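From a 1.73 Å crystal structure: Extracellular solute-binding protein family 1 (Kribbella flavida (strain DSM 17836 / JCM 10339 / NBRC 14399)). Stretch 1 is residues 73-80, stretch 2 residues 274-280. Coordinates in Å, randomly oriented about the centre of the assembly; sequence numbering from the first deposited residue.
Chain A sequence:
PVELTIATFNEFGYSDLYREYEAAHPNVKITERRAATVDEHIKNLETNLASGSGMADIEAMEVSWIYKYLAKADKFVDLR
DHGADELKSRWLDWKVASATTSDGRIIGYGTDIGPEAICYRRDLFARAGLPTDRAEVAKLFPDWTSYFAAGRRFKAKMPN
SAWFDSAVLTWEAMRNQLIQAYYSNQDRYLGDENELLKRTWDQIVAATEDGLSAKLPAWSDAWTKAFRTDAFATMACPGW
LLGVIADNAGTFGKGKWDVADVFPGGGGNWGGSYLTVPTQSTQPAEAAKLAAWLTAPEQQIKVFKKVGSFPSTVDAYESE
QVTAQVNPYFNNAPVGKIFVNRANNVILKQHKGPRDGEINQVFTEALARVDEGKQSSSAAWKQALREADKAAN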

ATOM      1  N   ALA A  73      -0.845   0.550  21.821  1.00 25.39           N
ATOM      2  CA  ALA A  73      -0.635  -0.892  21.840  1.00 22.25           C
ATOM      3  C   ALA A  73      -1.071  -1.534  23.147  1.00 23.03           C
ATOM      4  O   ALA A  73      -1.330  -2.743  23.164  1.00 23.49           O
ATOM      5  CB  ALA A  73       0.827  -1.219  21.566  1.00 26.63           C
ATOM      6  N   ASP A  74      -1.159  -0.757  24.237  1.00 23.15           N
ATOM      7  CA  ASP A  74      -1.652  -1.291  25.502  1.00 26.22           C
ATOM      8  C   ASP A  74      -3.046  -1.887  25.357  1.00 22.55           C
ATOM      9  O   ASP A  74      -3.430  -2.764  26.135  1.00 24.12           O
ATOM     10  CB  ASP A  74      -1.679  -0.194  26.575  1.00 30.08           C
ATOM     11  CG  ASP A  74      -0.339   0.011  27.253  1.00 38.75           C
ATOM     12  OD1 ASP A  74       0.681  -0.490  26.733  1.00 44.27           O
ATOM     13  OD2 ASP A  74      -0.310   0.693  28.308  1.00 39.33           O
ATOM     14  N   LYS A  75      -3.819  -1.421  24.384  1.00 23.11           N
ATOM     15  CA  LYS A  75      -5.192  -1.862  24.204  1.00 20.67           C
ATOM     16  C   LYS A  75      -5.317  -3.044  23.258  1.00 19.46           C
ATOM     17  O   LYS A  75      -6.442  -3.460  22.948  1.00 20.37           O
ATOM     18  CB  LYS A  75      -6.039  -0.697  23.709  1.00 20.50           C
ATOM     19  CG  LYS A  75      -5.994   0.457  24.679  1.00 24.89           C
ATOM     20  CD  LYS A  75      -7.100   1.440  24.439  1.00 27.24           C
ATOM     21  CE  LYS A  75      -6.959   2.609  25.395  1.00 32.39           C
ATOM     22  NZ  LYS A  75      -8.080   3.557  25.207  1.00 37.01           N
ATOM     23  N   PHE A  76      -4.196  -3.602  22.808  1.00 18.67           N
ATOM     24  CA  PHE A  76      -4.207  -4.749  21.912  1.00 18.20           C
ATOM     25  C   PHE A  76      -3.396  -5.885  22.508  1.00 17.87           C
ATOM     26  O   PHE A  76      -2.431  -5.666  23.247  1.00 18.84           O
ATOM     27  CB  PHE A  76      -3.663  -4.371  20.533  1.00 18.66           C
ATOM     28  CG  PHE A  76      -4.559  -3.437  19.788  1.00 18.10           C
ATOM     29  CD1 PHE A  76      -4.469  -2.068  19.980  1.00 20.49           C
ATOM     30  CD2 PHE A  76      -5.521  -3.928  18.920  1.00 17.63           C
ATOM     31  CE1 PHE A  76      -5.311  -1.200  19.306  1.00 19.57           C
ATOM     32  CE2 PHE A  76      -6.362  -3.066  18.241  1.00 16.81           C
ATOM     33  CZ  PHE A  76      -6.255  -1.696  18.434  1.00 16.35           C
ATOM     34  N   VAL A  77      -3.820  -7.108  22.197  1.00 15.09           N
ATOM     35  CA  VAL A  77      -3.052  -8.278  22.589  1.00 18.84           C
ATOM     36  C   VAL A  77      -1.700  -8.243  21.892  1.00 18.59           C
ATOM     37  O   VAL A  77      -1.613  -8.047  20.673  1.00 17.99           O
ATOM     38  CB  VAL A  77      -3.833  -9.554  22.247  1.00 16.79           C
ATOM     39  CG1 VAL A  77      -2.943 -10.787  22.394  1.00 18.66           C
ATOM     40  CG2 VAL A  77      -5.068  -9.662  23.132  1.00 18.35           C
ATOM     41  N   ASP A  78      -0.632  -8.391  22.674  1.00 19.64           N
ATOM     42  CA  ASP A  78       0.679  -8.691  22.113  1.00 20.27           C
ATOM     43  C   ASP A  78       0.658 -10.137  21.639  1.00 22.74           C
ATOM     44  O   ASP A  78       0.603 -11.062  22.453  1.00 22.34           O
ATOM     45  CB  ASP A  78       1.756  -8.449  23.168  1.00 21.66           C
ATOM     46  CG  ASP A  78       3.165  -8.730  22.660  1.00 28.38           C
ATOM     47  OD1 ASP A  78       3.334  -8.999  21.455  1.00 26.25           O
ATOM     48  OD2 ASP A  78       4.114  -8.663  23.481  1.00 28.33           O
ATOM     49  N   LEU A  79       0.650 -10.343  20.319  1.00 20.60           N
ATOM     50  CA  LEU A  79       0.526 -11.696  19.798  1.00 19.22           C
ATOM     51  C   LEU A  79       1.740 -12.557  20.133  1.00 22.59           C
ATOM     52  O   LEU A  79       1.668 -13.784  20.004  1.00 22.41           O
ATOM     53  CB  LEU A  79       0.270 -11.644  18.283  1.00 15.09           C
ATOM     54  CG  LEU A  79      -1.038 -10.886  17.940  1.00 16.70           C
ATOM     55  CD1 LEU A  79      -1.139 -10.553  16.443  1.00 14.27           C
ATOM     56  CD2 LEU A  79      -2.273 -11.656  18.391  1.00 16.30           C
ATOM     57  N   ARG A  80       2.839 -11.952  20.581  1.00 22.10           N
ATOM     58  CA  ARG A  80       3.942 -12.749  21.117  1.00 27.45           C
ATOM     59  C   ARG A  80       3.513 -13.562  22.326  1.00 29.68           C
ATOM     60  O   ARG A  80       4.099 -14.613  22.604  1.00 29.03           O
ATOM     61  CB  ARG A  80       5.115 -11.848  21.473  1.00 30.73           C
ATOM     62  CG  ARG A  80       5.878 -11.411  20.259  1.00 34.69           C
ATOM     63  CD  ARG A  80       6.253  -9.965  20.355  1.00 41.49           C
ATOM     64  NE  ARG A  80       7.562  -9.776  20.956  1.00 48.48           N
ATOM     65  CZ  ARG A  80       7.780  -9.124  22.091  1.00 47.61           C
ATOM     66  NH1 ARG A  80       6.771  -8.586  22.767  1.00 41.65           N
ATOM     67  NH2 ARG A  80       9.018  -8.999  22.540  1.00 48.00           N
TER
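Stretch 2 274-280: YLTVPTQ

Segments far apart in sequence can be joined by as little as one beta bridge, with side chains and water adding to the contact. Residues 73-80 and 274-280 of this solute-binding protein family member illustrate the point. The first stretch opens with a 3-10 segment, extends through Phe76 and Val77, and ends in a second 3-10 segment at Leu79 and Arg80. The second arrives as a strand and leaves Pro278 by a turn at Thr279. The two chains run antiparallel: Lys75 lies by Thr279, Phe76 by Pro278, and Leu79 by Val277 and Leu275.

Ala73 makes no contact, but its carbonyl O accepts a hydrogen bond from Phe76 N at 3.0 Å, closing the first 3-10 turn. Asp74 adds little, its O lying 3.8 Å from Thr279 CG2. At Lys75 the backbone takes over: Thr279 N donates to Lys75 O, 2.9 Å away and almost perfectly linear. A water also donates to Lys75 O at 2.8 Å while accepting from Gln280 N at 3.1 Å, extending the link by one residue.

Phe76 is the bridged residue, its CA 4.2 Å from Pro278 CA. Phe76 and Pro278 form the non-hydrogen-bonded pair of an antiparallel bridge, so the bonds fall to their neighbours: besides that of Thr279 N, Val77 N donates to Val277 O at 2.8 Å. Proline, which has no amide hydrogen to give, is readily accommodated here. The Phe76 ring reaches along the partner, with CE2 3.6 Å from Thr276 OG1.

Val77 points toward the second stretch, and its CG2 packs 3.7 Å from Val277 CG1. A second water accepts from Val277 N at 2.9 Å and lies 2.8 Å from Val77 O, to which it can donate, linking two backbone atoms that do not bond each other directly. Asp78 turns away and forms a salt bridge with Arg80, OD2 to NH1 at 2.8 Å. Leu79 finishes the interface, its CD2 4.3 Å from Val277 CG2.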

ATOM      1  N   TYR A 274      -3.921  -6.151   8.275  1.00 10.06           N
ATOM      2  CA  TYR A 274      -3.523  -6.945   9.430  1.00 11.07           C
ATOM      3  C   TYR A 274      -4.774  -7.363  10.182  1.00 10.60           C
ATOM      4  O   TYR A 274      -5.791  -6.666  10.158  1.00 10.39           O
ATOM      5  CB  TYR A 274      -2.608  -6.159  10.421  1.00 11.79           C
ATOM      6  CG  TYR A 274      -1.282  -5.800   9.829  1.00 12.23           C
ATOM      7  CD1 TYR A 274      -1.139  -4.665   9.050  1.00 13.06           C
ATOM      8  CD2 TYR A 274      -0.180  -6.612  10.023  1.00 11.52           C
ATOM      9  CE1 TYR A 274       0.067  -4.344   8.477  1.00 11.22           C
ATOM     10  CE2 TYR A 274       1.056  -6.293   9.454  1.00 12.76           C
ATOM     11  CZ  TYR A 274       1.168  -5.160   8.692  1.00 10.86           C
ATOM     12  OH  TYR A 274       2.370  -4.833   8.112  1.00 15.20           O
ATOM     13  N   LEU A 275      -4.693  -8.509  10.841  1.00  9.54           N
ATOM     14  CA  LEU A 275      -5.686  -8.903  11.831  1.00  9.08           C
ATOM     15  C   LEU A 275      -5.129  -8.621  13.220  1.00  9.58           C
ATOM     16  O   LEU A 275      -3.988  -8.994  13.525  1.00 10.88           O
ATOM     17  CB  LEU A 275      -6.058 -10.381  11.682  1.00  8.36           C
ATOM     18  CG  LEU A 275      -6.534 -10.794  10.275  1.00  7.21           C
ATOM     19  CD1 LEU A 275      -6.961 -12.261  10.297  1.00  8.72           C
ATOM     20  CD2 LEU A 275      -7.675  -9.912   9.796  1.00  8.51           C
ATOM     21  N   THR A 276      -5.921  -7.942  14.050  1.00  9.37           N
ATOM     22  CA  THR A 276      -5.519  -7.588  15.407  1.00 10.06           C
ATOM     23  C   THR A 276      -6.533  -8.147  16.396  1.00 10.00           C
ATOM     24  O   THR A 276      -7.667  -8.467  16.035  1.00 10.86           O
ATOM     25  CB  THR A 276      -5.412  -6.067  15.608  1.00 12.19           C
ATOM     26  OG1 THR A 276      -6.729  -5.475  15.592  1.00 12.02           O
ATOM     27  CG2 THR A 276      -4.531  -5.435  14.527  1.00 12.51           C
ATOM     28  N   VAL A 277      -6.119  -8.251  17.656  1.00  9.82           N
ATOM     29  CA  VAL A 277      -6.987  -8.778  18.709  1.00 10.50           C
ATOM     30  C   VAL A 277      -7.014  -7.769  19.851  1.00 11.38           C
ATOM     31  O   VAL A 277      -6.050  -7.681  20.622  1.00 13.14           O
ATOM     32  CB  VAL A 277      -6.517 -10.158  19.200  1.00 12.26           C
ATOM     33  CG1 VAL A 277      -7.391 -10.638  20.388  1.00 11.28           C
ATOM     34  CG2 VAL A 277      -6.522 -11.187  18.038  1.00 12.15           C
ATOM     35  N   PRO A 278      -8.086  -6.993  19.994  1.00 12.64           N
ATOM     36  CA  PRO A 278      -8.164  -6.031  21.105  1.00 14.34           C
ATOM     37  C   PRO A 278      -8.156  -6.734  22.453  1.00 16.25           C
ATOM     38  O   PRO A 278      -8.612  -7.876  22.587  1.00 18.18           O
ATOM     39  CB  PRO A 278      -9.507  -5.323  20.873  1.00 17.56           C
ATOM     40  CG  PRO A 278      -9.857  -5.582  19.470  1.00 21.53           C
ATOM     41  CD  PRO A 278      -9.265  -6.935  19.122  1.00 14.74           C
ATOM     42  N   THR A 279      -7.649  -6.031  23.474  1.00 13.31           N
ATOM     43  CA  THR A 279      -7.745  -6.588  24.821  1.00 15.13           C
ATOM     44  C   THR A 279      -9.189  -6.684  25.297  1.00 16.22           C
ATOM     45  O   THR A 279      -9.458  -7.383  26.280  1.00 16.55           O
ATOM     46  CB  THR A 279      -6.923  -5.771  25.825  1.00 18.43           C
ATOM     47  OG1 THR A 279      -7.335  -4.398  25.799  1.00 20.93           O
ATOM     48  CG2 THR A 279      -5.425  -5.883  25.520  1.00 19.74           C
ATOM     49  N   GLN A 280     -10.121  -6.004  24.619  1.00 14.71           N
ATOM     50  CA  GLN A 280     -11.538  -6.162  24.925  1.00 16.79           C
ATOM     51  C   GLN A 280     -12.000  -7.600  24.753  1.00 16.82           C
ATOM     52  O   GLN A 280     -12.986  -8.008  25.371  1.00 17.65           O
ATOM     53  CB  GLN A 280     -12.377  -5.273  24.012  1.00 17.27           C
ATOM     54  CG  GLN A 280     -12.661  -3.919  24.539  1.00 20.75           C
ATOM     55  CD  GLN A 280     -13.568  -3.150  23.616  1.00 19.97           C
ATOM     56  OE1 GLN A 280     -14.596  -3.668  23.151  1.00 17.63           O
ATOM     57  NE2 GLN A 280     -13.195  -1.908  23.329  1.00 18.00           N
TER
HETATM   58  O   HOH W   1      -9.164  -3.229  23.642  1.00 20.69           O
HETATM   59  O   HOH W   2      -3.422  -7.566  18.632  1.00 17.14           O